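Local coordinates for protein branched-chain-amino-acid aminotransferase (Pseudomonas aeruginosa, PDB 6NST) that probably transfers amino groups between leucine, isoleucine or valine and 2-oxoglutarate, using pyridoxal 5'-phosphate as cofactor, at residues G8-D13 with I121-S126; T50-L55 with E82-A87; F63-I68 with T157-N162; I140-S145 with T262-V267; V207-E212 with V237-T242. The protein carries 1 engineered substitution. All coordinates share one frame; numbering follows the deposited sequence.

Contact 1 (G8-D13 with I121-S126); sequences GVIWYD and IIAAWS
Strand 9-12 runs antiparallel to strand 121-126, their axes 4.8 Å apart at closest approach and 159° between their directions. The pair belongs to the antiparallel sheet in the N-terminal half of this class-IV aminotransferase, where 9-12 lies between 15-18 and 118-126. Trp11 and Ile122 form a hydrogen-bonded pair whose two bonds are unequal. Ile122 N reaches Trp11 O at 2.9 Å within the carbonyl plane, whereas the return bond from Trp11 N to Ile122 O is weak at 3.3 Å. Tyr12 and Ile121 follow as a non-hydrogen-bonded pair, and there Ile121 CA brings its hydrogen to the same Trp11 O, so that one carbonyl serves two neighbours.

On the face carrying Trp11 and Ile122, the side chains run alongside each other. Trp11 CE3 meets Ile122 CG1 at 4.0 Å, and helix 77-89 closes over both through Ala83. The other face holds Tyr12, Ile121, Ile10 and Ala123. Ile10 spreads two branches along strand 121-126: CG1 leans on Ala123 CB at 4.0 Å, while Ile10 CG2 comes within 3.6 Å of Ile122 O. Leu27 and His25 of a second subunit pack against this same face. Tyr12 CG is anti to its backbone N (chi1 -164°), which lays the ring beside Ile121, and its hydroxyl is hydrogen-bonded to Thr23 O. Ile121 CG2 sits over one face of that ring in a CH-pi contact, 3.7 Å from the centroid.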
# COMPACT_ATOMS: atom_id res chain seq x y z
N GLY A 8 -24.18 -34.57 27.11
CA GLY A 8 -24.63 -34.61 25.74
C GLY A 8 -23.65 -35.39 24.89
O GLY A 8 -22.81 -36.14 25.40
N VAL A 9 -23.77 -35.21 23.58
CA VAL A 9 -22.94 -35.92 22.62
C VAL A 9 -22.39 -34.95 21.59
O VAL A 9 -22.95 -33.87 21.35
CB VAL A 9 -23.71 -37.06 21.92
CG1 VAL A 9 -24.08 -38.15 22.92
CG2 VAL A 9 -24.96 -36.51 21.23
N ILE A 10 -21.28 -35.34 20.99
CA ILE A 10 -20.66 -34.59 19.90
C ILE A 10 -20.37 -35.57 18.77
O ILE A 10 -19.80 -36.64 19.00
CB ILE A 10 -19.36 -33.88 20.34
CG1 ILE A 10 -19.67 -32.82 21.40
CG2 ILE A 10 -18.66 -33.26 19.15
CD1 ILE A 10 -18.43 -32.20 22.01
N TRP A 11 -20.77 -35.21 17.56
CA TRP A 11 -20.42 -35.99 16.38
C TRP A 11 -18.92 -35.86 16.13
O TRP A 11 -18.41 -34.75 15.97
CB TRP A 11 -21.22 -35.52 15.17
CG TRP A 11 -21.11 -36.40 13.97
CD1 TRP A 11 -21.94 -37.44 13.64
CD2 TRP A 11 -20.14 -36.32 12.92
NE1 TRP A 11 -21.53 -38.00 12.45
CE2 TRP A 11 -20.43 -37.34 12.00
CE3 TRP A 11 -19.04 -35.48 12.69
CZ2 TRP A 11 -19.67 -37.54 10.84
CZ3 TRP A 11 -18.29 -35.69 11.55
CH2 TRP A 11 -18.60 -36.70 10.64
N TYR A 12 -18.22 -36.99 16.12
CA TYR A 12 -16.76 -37.00 16.05
C TYR A 12 -16.34 -38.10 15.09
O TYR A 12 -16.32 -39.28 15.46
CB TYR A 12 -16.17 -37.21 17.44
CG TYR A 12 -14.70 -36.86 17.59
CD1 TYR A 12 -13.87 -36.71 16.49
CD2 TYR A 12 -14.14 -36.70 18.85
CE1 TYR A 12 -12.53 -36.39 16.64
CE2 TYR A 12 -12.80 -36.39 19.01
CZ TYR A 12 -12.00 -36.23 17.90
OH TYR A 12 -10.67 -35.92 18.06
N ASP A 13 -16.01 -37.71 13.86
CA ASP A 13 -15.44 -38.60 12.85
C ASP A 13 -16.35 -39.81 12.58
O ASP A 13 -15.93 -40.97 12.68
CB ASP A 13 -14.03 -39.05 13.25
CG ASP A 13 -13.02 -37.92 13.20
OD1 ASP A 13 -13.40 -36.80 12.78
OD2 ASP A 13 -11.86 -38.14 13.58
N ILE A 121 -15.50 -32.52 13.64
CA ILE A 121 -16.35 -32.54 14.83
C ILE A 121 -17.50 -31.57 14.63
O ILE A 121 -17.35 -30.51 14.01
CB ILE A 121 -15.58 -32.21 16.12
CG1 ILE A 121 -14.84 -30.87 15.99
CG2 ILE A 121 -14.62 -33.33 16.47
CD1 ILE A 121 -15.54 -29.72 16.71
N ILE A 122 -18.66 -31.94 15.16
CA ILE A 122 -19.84 -31.07 15.09
C ILE A 122 -20.49 -31.03 16.46
O ILE A 122 -21.18 -31.97 16.86
CB ILE A 122 -20.84 -31.54 14.02
CG1 ILE A 122 -20.15 -31.66 12.66
CG2 ILE A 122 -22.01 -30.57 13.93
CD1 ILE A 122 -21.04 -32.17 11.56
N ALA A 123 -20.29 -29.93 17.18
CA ALA A 123 -20.83 -29.74 18.52
C ALA A 123 -21.97 -28.73 18.48
O ALA A 123 -21.91 -27.74 17.74
CB ALA A 123 -19.74 -29.26 19.49
N ALA A 124 -23.00 -28.98 19.28
CA ALA A 124 -24.17 -28.12 19.35
C ALA A 124 -24.55 -27.90 20.80
O ALA A 124 -24.63 -28.86 21.57
CB ALA A 124 -25.35 -28.71 18.57
N TRP A 125 -24.78 -26.64 21.17
CA TRP A 125 -25.17 -26.29 22.53
C TRP A 125 -26.27 -25.23 22.47
O TRP A 125 -26.40 -24.51 21.48
CB TRP A 125 -23.98 -25.78 23.35
CG TRP A 125 -23.24 -24.65 22.71
CD1 TRP A 125 -23.51 -23.32 22.84
CD2 TRP A 125 -22.11 -24.74 21.84
NE1 TRP A 125 -22.62 -22.58 22.11
CE2 TRP A 125 -21.74 -23.42 21.49
CE3 TRP A 125 -21.36 -25.81 21.33
CZ2 TRP A 125 -20.67 -23.15 20.65
CZ3 TRP A 125 -20.29 -25.53 20.49
CH2 TRP A 125 -19.96 -24.21 20.16
N SER A 126 -27.05 -25.16 23.54
CA SER A 126 -28.17 -24.24 23.60
C SER A 126 -27.69 -22.79 23.49
O SER A 126 -26.60 -22.44 23.94
CB SER A 126 -28.96 -24.44 24.90
OG SER A 126 -30.12 -23.63 24.92

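Contact 2 (T50-L55 with E82-A87); sequences TAIFRL and EATRAA
The short strand 51-53 and the turn that follows it face one side of helix 82-87, with Ile52 CA 7.5 Å from Arg85 CA and Leu55 CA 8.2 Å from Thr84 CA. Two aliphatic side chains, one from the strand and one from the first turn of helix 55-68, reach across to the same two helix residues. Ile52 CG1 is anti to the carbonyl carbon and its chain is extended, so CD1 projects far enough to touch Thr84 CG2 and Arg85 CG, both at 3.8 Å. This is helix 77-89 packed on the antiparallel N-terminal sheet, whose strand 118-126 also meets the helix through Ile122. Leu55 arrives with forked methyls: CD1 meets Thr84 CG2 tip to tip at 3.7 Å, and the Leu55 and Arg85 side chains cross at about a right angle, with Leu55 CD2 3.9 Å from Arg85 CG. Arg85 thus gives its methylenes to the apolar contact, and a bend at chi3 (65°) turns its guanidinium aside. There NH1 makes a salt bridge to Glu82 OE2 at 2.6 Å, and NE is hydrogen-bonded to Leu305 O.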
# COMPACT_ATOMS: atom_id res chain seq x y z
N THR A 50 -37.77 -27.88 15.60
CA THR A 50 -36.42 -27.33 15.58
C THR A 50 -35.83 -27.49 14.19
O THR A 50 -35.74 -28.60 13.66
CB THR A 50 -35.54 -28.03 16.62
OG1 THR A 50 -36.10 -27.84 17.93
CG2 THR A 50 -34.13 -27.47 16.60
N ALA A 51 -35.43 -26.37 13.58
CA ALA A 51 -34.96 -26.37 12.20
C ALA A 51 -33.66 -25.60 12.09
O ALA A 51 -33.49 -24.54 12.70
CB ALA A 51 -36.01 -25.76 11.26
N ILE A 52 -32.74 -26.13 11.29
CA ILE A 52 -31.47 -25.47 11.01
C ILE A 52 -31.67 -24.49 9.87
O ILE A 52 -32.26 -24.82 8.83
CB ILE A 52 -30.39 -26.51 10.66
CG1 ILE A 52 -30.11 -27.42 11.85
CG2 ILE A 52 -29.11 -25.82 10.21
CD1 ILE A 52 -29.13 -28.53 11.55
N PHE A 53 -31.19 -23.26 10.05
CA PHE A 53 -31.36 -22.21 9.06
C PHE A 53 -30.24 -22.28 8.04
O PHE A 53 -29.06 -22.13 8.38
CB PHE A 53 -31.40 -20.83 9.73
CG PHE A 53 -31.61 -19.71 8.76
CD1 PHE A 53 -32.83 -19.56 8.12
CD2 PHE A 53 -30.60 -18.81 8.49
CE1 PHE A 53 -33.03 -18.53 7.22
CE2 PHE A 53 -30.80 -17.77 7.59
CZ PHE A 53 -32.02 -17.63 6.96
N ARG A 54 -30.62 -22.50 6.78
CA ARG A 54 -29.69 -22.59 5.65
C ARG A 54 -28.56 -23.57 5.95
O ARG A 54 -27.37 -23.23 5.95
CB ARG A 54 -29.15 -21.20 5.28
CG ARG A 54 -30.24 -20.19 4.99
CD ARG A 54 -29.72 -19.04 4.15
NE ARG A 54 -29.39 -19.46 2.80
CZ ARG A 54 -29.02 -18.64 1.83
NH1 ARG A 54 -28.93 -17.33 2.06
NH2 ARG A 54 -28.73 -19.11 0.62
N LEU A 55 -28.96 -24.82 6.21
CA LEU A 55 -27.99 -25.87 6.44
C LEU A 55 -27.08 -26.07 5.23
O LEU A 55 -25.87 -26.26 5.38
CB LEU A 55 -28.71 -27.17 6.79
CG LEU A 55 -27.82 -28.41 6.96
CD1 LEU A 55 -26.78 -28.17 8.04
CD2 LEU A 55 -28.66 -29.64 7.28
N GLU A 82 -26.37 -34.43 7.54
CA GLU A 82 -27.03 -35.36 8.45
C GLU A 82 -26.41 -35.31 9.84
O GLU A 82 -27.12 -35.38 10.85
CB GLU A 82 -26.95 -36.78 7.88
CG GLU A 82 -28.15 -37.65 8.23
CD GLU A 82 -29.43 -37.15 7.59
OE1 GLU A 82 -29.36 -36.53 6.51
OE2 GLU A 82 -30.51 -37.39 8.17
N ALA A 83 -25.08 -35.17 9.91
CA ALA A 83 -24.42 -35.10 11.21
C ALA A 83 -24.76 -33.80 11.93
O ALA A 83 -24.90 -33.78 13.16
CB ALA A 83 -22.91 -35.23 11.04
N THR A 84 -24.89 -32.70 11.18
CA THR A 84 -25.25 -31.43 11.80
C THR A 84 -26.63 -31.51 12.44
O THR A 84 -26.85 -30.99 13.54
CB THR A 84 -25.20 -30.31 10.76
OG1 THR A 84 -23.93 -30.34 10.09
CG2 THR A 84 -25.38 -28.95 11.42
N ARG A 85 -27.58 -32.16 11.76
CA ARG A 85 -28.90 -32.36 12.34
C ARG A 85 -28.84 -33.29 13.55
O ARG A 85 -29.54 -33.07 14.55
CB ARG A 85 -29.86 -32.90 11.28
CG ARG A 85 -30.06 -31.95 10.11
CD ARG A 85 -30.65 -32.65 8.89
NE ARG A 85 -32.01 -33.12 9.13
CZ ARG A 85 -32.32 -34.39 9.38
NH1 ARG A 85 -31.38 -35.31 9.43
NH2 ARG A 85 -33.59 -34.73 9.58
N ALA A 86 -28.00 -34.32 13.49
CA ALA A 86 -27.87 -35.24 14.61
C ALA A 86 -27.30 -34.55 15.84
O ALA A 86 -27.73 -34.82 16.97
CB ALA A 86 -27.01 -36.44 14.22
N ALA A 87 -26.34 -33.64 15.64
CA ALA A 87 -25.75 -32.92 16.77
C ALA A 87 -26.80 -32.14 17.54
O ALA A 87 -26.69 -31.98 18.77
CB ALA A 87 -24.64 -31.99 16.29

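Contact 3 (F63-I68 with T157-N162); sequences FDSAHI and TRAKSN
Ser65, on helix 55-68, points its CB at the irregular segment 157-162, and its CA lies only 4.2 Å from Ala159 CA. Ser65 CB packs against Ala159 CB at 3.9 Å. From there chi1 of -61° sets OG anti to the carbonyl carbon and beside the backbone N, where the hydroxyl meets three polar partners. Lys160 N donates to Ser65 OG at 3.0 Å in a nearly straight bond (169°). A water also donates to OG, and with its other hydrogen bonds Arg158 O at 2.6 Å, tying two successive peptides of the segment to one serine. The hydroxyl is in turn hydrogen-bonded to Arg61 O, one turn earlier in the helix. Ile68 CD1 adds an apolar contact, 3.9 Å from Ala159 CB and 4.0 Å from Arg158 CB.

Lys160 is by similarity the lysine that forms the Schiff base with pyridoxal phosphate, although no cofactor is attached here and a sulfate ion lies about 4 Å from its side chain. Its extended chain leads away from the helix. The bond to Ser65 OG holds the lysine by its backbone N, consistent with a second-shell residue that sets where the presumed cofactor-binding side chain starts.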
# COMPACT_ATOMS: atom_id res chain seq x y z
N PHE A 63 -17.14 -26.82 2.88
CA PHE A 63 -16.38 -27.52 1.85
C PHE A 63 -15.63 -26.54 0.95
O PHE A 63 -14.52 -26.86 0.49
CB PHE A 63 -17.31 -28.42 1.03
CG PHE A 63 -17.61 -29.72 1.70
CD1 PHE A 63 -18.43 -29.77 2.82
CD2 PHE A 63 -17.08 -30.91 1.22
CE1 PHE A 63 -18.71 -30.98 3.44
CE2 PHE A 63 -17.36 -32.12 1.83
CZ PHE A 63 -18.17 -32.15 2.95
N ASP A 64 -16.21 -25.37 0.69
CA ASP A 64 -15.47 -24.31 0.01
C ASP A 64 -14.23 -23.91 0.80
O ASP A 64 -13.13 -23.80 0.25
CB ASP A 64 -16.37 -23.09 -0.21
CG ASP A 64 -17.23 -23.22 -1.45
OD1 ASP A 64 -17.14 -24.26 -2.13
OD2 ASP A 64 -17.98 -22.27 -1.75
N SER A 65 -14.39 -23.69 2.11
CA SER A 65 -13.26 -23.30 2.94
C SER A 65 -12.18 -24.37 2.94
O SER A 65 -10.98 -24.07 2.86
CB SER A 65 -13.73 -23.01 4.37
OG SER A 65 -14.66 -21.94 4.40
N ALA A 66 -12.58 -25.64 3.03
CA ALA A 66 -11.61 -26.73 2.99
C ALA A 66 -10.96 -26.86 1.62
O ALA A 66 -9.79 -27.24 1.52
CB ALA A 66 -12.27 -28.05 3.39
N HIS A 67 -11.71 -26.54 0.56
CA HIS A 67 -11.14 -26.58 -0.79
C HIS A 67 -10.12 -25.47 -0.98
O HIS A 67 -9.09 -25.66 -1.63
CB HIS A 67 -12.25 -26.49 -1.83
CG HIS A 67 -11.77 -26.52 -3.25
ND1 HIS A 67 -11.15 -27.62 -3.80
CD2 HIS A 67 -11.83 -25.59 -4.22
CE1 HIS A 67 -10.84 -27.36 -5.06
NE2 HIS A 67 -11.24 -26.13 -5.34
N ILE A 68 -10.38 -24.29 -0.40
CA ILE A 68 -9.42 -23.20 -0.48
C ILE A 68 -8.14 -23.56 0.25
O ILE A 68 -7.03 -23.29 -0.23
CB ILE A 68 -10.05 -21.91 0.09
CG1 ILE A 68 -11.19 -21.44 -0.82
CG2 ILE A 68 -9.00 -20.82 0.24
CD1 ILE A 68 -12.02 -20.31 -0.24
N THR A 157 -9.61 -14.72 2.49
CA THR A 157 -10.74 -14.04 3.11
C THR A 157 -12.09 -14.68 2.79
O THR A 157 -13.08 -14.36 3.46
CB THR A 157 -10.75 -12.57 2.70
OG1 THR A 157 -10.81 -12.47 1.27
CG2 THR A 157 -9.50 -11.86 3.21
N ARG A 158 -12.15 -15.57 1.80
CA ARG A 158 -13.39 -16.27 1.50
C ARG A 158 -13.56 -17.55 2.30
O ARG A 158 -14.66 -18.11 2.34
CB ARG A 158 -13.47 -16.61 0.01
CG ARG A 158 -13.29 -15.43 -0.92
CD ARG A 158 -14.12 -14.24 -0.47
NE ARG A 158 -13.90 -13.07 -1.31
CZ ARG A 158 -14.21 -11.83 -0.96
NH1 ARG A 158 -14.75 -11.59 0.23
NH2 ARG A 158 -13.98 -10.82 -1.79
N ALA A 159 -12.49 -18.04 2.93
CA ALA A 159 -12.56 -19.23 3.76
C ALA A 159 -12.72 -18.82 5.22
O ALA A 159 -12.15 -17.81 5.66
CB ALA A 159 -11.30 -20.09 3.60
N LYS A 160 -13.50 -19.59 5.96
CA LYS A 160 -13.70 -19.37 7.39
C LYS A 160 -12.73 -20.30 8.12
O LYS A 160 -13.08 -21.40 8.55
CB LYS A 160 -15.15 -19.60 7.78
CG LYS A 160 -15.52 -19.10 9.16
CD LYS A 160 -17.03 -19.13 9.37
CE LYS A 160 -17.41 -18.54 10.73
NZ LYS A 160 -18.88 -18.48 10.93
N SER A 161 -11.49 -19.85 8.24
CA SER A 161 -10.40 -20.65 8.79
C SER A 161 -10.18 -20.35 10.27
O SER A 161 -10.42 -19.23 10.73
CB SER A 161 -9.11 -20.41 8.01
OG SER A 161 -8.74 -19.04 8.03
N ASN A 162 -9.70 -21.36 10.99
CA ASN A 162 -9.54 -21.25 12.44
C ASN A 162 -8.56 -20.14 12.81
O ASN A 162 -8.93 -19.16 13.46
CB ASN A 162 -9.07 -22.58 13.02
CG ASN A 162 -10.10 -23.69 12.88
OD1 ASN A 162 -11.04 -23.58 12.09
ND2 ASN A 162 -9.92 -24.76 13.63
O HOH W 1 -15.53 -20.52 1.90

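Contact 4 (I140-S145 with T262-V267); sequences IKVRTS and TPIREV
The methyl of Thr262, CG2, plugs the fork of Ile140, touching Ile140 CG2 and CD1 at 3.7 Å each. The crowded position of CG1, between the backbone N and the carbonyl carbon (chi1 62°), turns this fork toward Thr262. Further along the same face Val142 CG2 settles obliquely against Ile264 CG2 at 3.6 Å, and Phe254 of strand 251-256 packs against Ile140, Val142 and Ile264. Strands 140-145 and 262-267 run parallel in the mixed sheet, and a beta bulge interrupts their register: Ile140 pairs with Ile264, but Lys141 with Glu266. Arg265, the extra residue, still donates its N to Ile140 O at 3.2 Å. On the other face Lys141 CG lies over one face of the Arg265 guanidinium, 3.3 Å from Arg265 NH2. Lys141 and Glu266 run alongside each other, yet NZ stays 4.3 Å from OE1, beyond a salt bridge. Water fills in for it: one molecule donates to Glu266 OE2 and weakly accepts from NZ, and another donates both to OE1, at 2.7 Å, and to Val142 O.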
# COMPACT_ATOMS: atom_id res chain seq x y z
N ILE A 140 -25.92 -1.08 19.79
CA ILE A 140 -24.67 -1.31 20.50
C ILE A 140 -23.72 -0.15 20.22
O ILE A 140 -23.91 0.64 19.29
CB ILE A 140 -24.02 -2.65 20.10
CG1 ILE A 140 -23.69 -2.66 18.60
CG2 ILE A 140 -24.94 -3.81 20.43
CD1 ILE A 140 -22.98 -3.92 18.14
N LYS A 141 -22.68 -0.06 21.04
CA LYS A 141 -21.59 0.89 20.83
C LYS A 141 -20.50 0.24 19.99
O LYS A 141 -20.14 -0.92 20.21
CB LYS A 141 -21.00 1.36 22.16
CG LYS A 141 -21.88 2.29 22.96
CD LYS A 141 -21.19 2.72 24.25
CE LYS A 141 -19.83 3.35 23.96
NZ LYS A 141 -19.13 3.79 25.20
N VAL A 142 -19.96 0.99 19.04
CA VAL A 142 -18.97 0.48 18.10
C VAL A 142 -17.78 1.44 18.08
O VAL A 142 -17.96 2.66 17.96
CB VAL A 142 -19.55 0.30 16.69
CG1 VAL A 142 -18.47 -0.09 15.70
CG2 VAL A 142 -20.66 -0.74 16.71
N ARG A 143 -16.57 0.89 18.19
CA ARG A 143 -15.34 1.64 18.02
C ARG A 143 -14.57 1.06 16.83
O ARG A 143 -14.46 -0.16 16.69
CB ARG A 143 -14.48 1.58 19.28
CG ARG A 143 -15.04 2.38 20.45
CD ARG A 143 -14.18 2.24 21.69
NE ARG A 143 -12.87 2.86 21.52
CZ ARG A 143 -12.63 4.15 21.69
NH1 ARG A 143 -13.62 4.97 22.03
NH2 ARG A 143 -11.41 4.64 21.52
N THR A 144 -14.06 1.95 15.98
CA THR A 144 -13.25 1.50 14.86
C THR A 144 -11.95 0.87 15.36
O THR A 144 -11.25 1.46 16.20
CB THR A 144 -12.94 2.66 13.92
OG1 THR A 144 -14.17 3.25 13.47
CG2 THR A 144 -12.15 2.18 12.71
N SER A 145 -11.64 -0.32 14.87
CA SER A 145 -10.48 -1.05 15.34
C SER A 145 -9.19 -0.44 14.80
O SER A 145 -9.11 -0.05 13.64
CB SER A 145 -10.57 -2.52 14.91
OG SER A 145 -9.37 -3.22 15.22
N THR A 262 -28.10 -6.88 14.44
CA THR A 262 -27.83 -6.08 15.62
C THR A 262 -27.71 -4.61 15.24
O THR A 262 -26.78 -4.25 14.50
CB THR A 262 -26.56 -6.56 16.32
OG1 THR A 262 -26.74 -7.90 16.77
CG2 THR A 262 -26.23 -5.66 17.51
N PRO A 263 -28.61 -3.74 15.69
CA PRO A 263 -28.50 -2.32 15.33
C PRO A 263 -27.27 -1.67 15.94
O PRO A 263 -26.74 -2.11 16.96
CB PRO A 263 -29.78 -1.71 15.91
CG PRO A 263 -30.71 -2.87 16.11
CD PRO A 263 -29.83 -4.03 16.45
N ILE A 264 -26.81 -0.61 15.28
CA ILE A 264 -25.64 0.16 15.71
C ILE A 264 -26.10 1.58 15.97
O ILE A 264 -26.54 2.28 15.04
CB ILE A 264 -24.52 0.13 14.66
CG1 ILE A 264 -24.05 -1.30 14.40
CG2 ILE A 264 -23.37 1.02 15.10
CD1 ILE A 264 -23.16 -1.42 13.18
N ARG A 265 -26.00 2.02 17.22
CA ARG A 265 -26.45 3.36 17.57
C ARG A 265 -25.33 4.39 17.62
O ARG A 265 -25.61 5.59 17.50
CB ARG A 265 -27.18 3.35 18.92
CG ARG A 265 -26.32 2.93 20.09
CD ARG A 265 -27.11 3.03 21.39
NE ARG A 265 -26.34 2.52 22.52
CZ ARG A 265 -25.53 3.27 23.26
NH1 ARG A 265 -25.38 4.56 22.99
NH2 ARG A 265 -24.87 2.73 24.28
N GLU A 266 -24.08 3.95 17.77
CA GLU A 266 -22.97 4.87 17.96
C GLU A 266 -21.70 4.26 17.38
O GLU A 266 -21.45 3.07 17.56
CB GLU A 266 -22.77 5.19 19.45
CG GLU A 266 -21.86 6.37 19.72
CD GLU A 266 -21.38 6.41 21.16
OE1 GLU A 266 -20.78 5.42 21.61
OE2 GLU A 266 -21.60 7.44 21.83
N VAL A 267 -20.91 5.08 16.70
CA VAL A 267 -19.64 4.66 16.12
C VAL A 267 -18.60 5.72 16.45
O VAL A 267 -18.74 6.88 16.05
CB VAL A 267 -19.73 4.46 14.60
CG1 VAL A 267 -18.38 4.00 14.05
CG2 VAL A 267 -20.81 3.45 14.25
O HOH W 2 -20.10 6.62 24.11
O HOH W 3 -18.65 4.57 20.12

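Contact 5 (V207-E212 with V237-T242); sequences VIYTPE and VEKRIT
Tyr209 CG is anti to its carbonyl carbon (chi1 -60°), and Lys239 CG takes the crowded position between backbone N and carbonyl carbon (chi1 69°), so ring and lysine chain cross obliquely. Lys239 CE lies 3.6 Å from the Tyr209 CD2 atom, and Val237 CB meets that same ring carbon at 3.6 Å. A bend at chi4 turns Lys239 NZ away from the ring, to a salt bridge with Glu245. The backbones pair in parallel, as the two strands of a beta-alpha-beta unit whose crossover is helix 220-231. Val237 N bonds Ile208 O at 2.7 Å, nearly along the C=O axis. Val237 O receives Thr210 N at 3.1 Å, and Lys239 N closes on Thr210 O at 3.3 Å. Ile241 CD1 packs on the Thr210-Pro211 peptide, 3.8 Å from Pro211 CD. Glu212, its chain extended beyond CG, lies along the Lys239 backbone and sets OE2 3.4 Å from Arg240 CG. The Arg240 guanidinium makes salt bridges to Glu189 of its own chain and to Glu189 of a neighbouring subunit.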
# COMPACT_ATOMS: atom_id res chain seq x y z
N VAL A 207 -31.85 4.16 1.41
CA VAL A 207 -31.07 3.25 0.58
C VAL A 207 -30.08 2.50 1.46
O VAL A 207 -29.45 3.10 2.34
CB VAL A 207 -30.36 4.00 -0.56
CG1 VAL A 207 -29.59 3.02 -1.45
CG2 VAL A 207 -31.36 4.79 -1.38
N ILE A 208 -29.95 1.20 1.23
CA ILE A 208 -29.04 0.37 2.00
C ILE A 208 -27.69 0.35 1.31
O ILE A 208 -27.60 0.12 0.10
CB ILE A 208 -29.60 -1.05 2.17
CG1 ILE A 208 -31.00 -1.01 2.78
CG2 ILE A 208 -28.66 -1.89 3.02
CD1 ILE A 208 -31.70 -2.35 2.79
N TYR A 209 -26.63 0.60 2.07
CA TYR A 209 -25.26 0.49 1.58
C TYR A 209 -24.52 -0.53 2.42
O TYR A 209 -24.75 -0.65 3.63
CB TYR A 209 -24.53 1.84 1.63
CG TYR A 209 -25.19 2.92 0.79
CD1 TYR A 209 -26.17 3.74 1.32
CD2 TYR A 209 -24.82 3.11 -0.54
CE1 TYR A 209 -26.77 4.72 0.56
CE2 TYR A 209 -25.42 4.09 -1.31
CZ TYR A 209 -26.39 4.90 -0.75
OH TYR A 209 -26.99 5.88 -1.51
N THR A 210 -23.63 -1.29 1.78
CA THR A 210 -22.83 -2.28 2.47
C THR A 210 -21.54 -2.47 1.68
O THR A 210 -21.54 -2.30 0.45
CB THR A 210 -23.58 -3.62 2.61
OG1 THR A 210 -22.80 -4.53 3.39
CG2 THR A 210 -23.86 -4.24 1.25
N PRO A 211 -20.43 -2.77 2.35
CA PRO A 211 -19.18 -2.99 1.62
C PRO A 211 -19.31 -4.15 0.65
O PRO A 211 -19.89 -5.19 0.96
CB PRO A 211 -18.17 -3.30 2.73
CG PRO A 211 -18.75 -2.67 3.95
CD PRO A 211 -20.23 -2.80 3.81
N GLU A 212 -18.78 -3.95 -0.56
CA GLU A 212 -18.77 -5.02 -1.55
C GLU A 212 -17.93 -6.19 -1.06
O GLU A 212 -17.00 -6.03 -0.27
CB GLU A 212 -18.23 -4.49 -2.88
CG GLU A 212 -17.58 -3.11 -2.77
CD GLU A 212 -16.99 -2.62 -4.07
OE1 GLU A 212 -17.71 -2.66 -5.10
OE2 GLU A 212 -15.82 -2.21 -4.07
N VAL A 237 -27.03 -0.98 -2.35
CA VAL A 237 -25.85 -0.63 -3.14
C VAL A 237 -24.62 -1.21 -2.45
O VAL A 237 -24.42 -1.01 -1.25
CB VAL A 237 -25.71 0.90 -3.30
CG1 VAL A 237 -24.46 1.24 -4.10
CG2 VAL A 237 -26.95 1.48 -3.95
N GLU A 238 -23.81 -1.93 -3.22
CA GLU A 238 -22.52 -2.42 -2.76
C GLU A 238 -21.43 -1.50 -3.30
O GLU A 238 -21.31 -1.32 -4.51
CB GLU A 238 -22.27 -3.86 -3.22
CG GLU A 238 -23.21 -4.88 -2.61
CD GLU A 238 -23.04 -6.26 -3.20
OE1 GLU A 238 -22.96 -6.36 -4.45
OE2 GLU A 238 -22.97 -7.23 -2.43
N LYS A 239 -20.65 -0.90 -2.39
CA LYS A 239 -19.60 0.02 -2.80
C LYS A 239 -18.61 0.17 -1.66
O LYS A 239 -18.81 -0.36 -0.56
CB LYS A 239 -20.19 1.38 -3.21
CG LYS A 239 -20.78 2.19 -2.07
CD LYS A 239 -21.32 3.52 -2.60
CE LYS A 239 -21.63 4.48 -1.47
NZ LYS A 239 -20.41 4.86 -0.72
N ARG A 240 -17.53 0.89 -1.93
CA ARG A 240 -16.54 1.16 -0.90
C ARG A 240 -17.08 2.22 0.05
O ARG A 240 -17.56 3.28 -0.38
CB ARG A 240 -15.22 1.62 -1.53
CG ARG A 240 -14.70 0.69 -2.61
CD ARG A 240 -13.47 1.27 -3.28
NE ARG A 240 -12.24 0.76 -2.70
CZ ARG A 240 -11.03 1.18 -3.04
NH1 ARG A 240 -10.89 2.14 -3.95
NH2 ARG A 240 -9.95 0.65 -2.47
N ILE A 241 -17.00 1.94 1.34
CA ILE A 241 -17.56 2.79 2.39
C ILE A 241 -16.42 3.26 3.28
O ILE A 241 -15.62 2.44 3.75
CB ILE A 241 -18.63 2.05 3.21
CG1 ILE A 241 -19.81 1.66 2.33
CG2 ILE A 241 -19.09 2.91 4.38
CD1 ILE A 241 -20.85 0.83 3.05
N THR A 242 -16.34 4.56 3.52
CA THR A 242 -15.36 5.09 4.44
C THR A 242 -15.93 5.11 5.86
O THR A 242 -17.13 4.98 6.07
CB THR A 242 -14.93 6.50 4.02
OG1 THR A 242 -16.04 7.39 4.14
CG2 THR A 242 -14.44 6.49 2.58

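Contacts 1 and 2 share the antiparallel N-terminal sheet and touch, with centres 11 Å apart: Ala83 CB lies 3.4 Å from Trp11 CE2, and Ala87 follows along Ile122 and Ala124. Contacts 4 and 5 belong to the mixed sheet on the far side of the chain, their centres 17 Å apart and 32 to 37 Å from those of contacts 1 and 2. The centre of contact 3, which holds the putative cofactor lysine Lys160, is 21 Å from that of contact 1 and 20 Å from that of contact 2. Its nearest atoms come within about 6 Å of contact 5. Helix 55-68 links contacts 2 and 3: Leu55 begins it and Ser65 lies near its end.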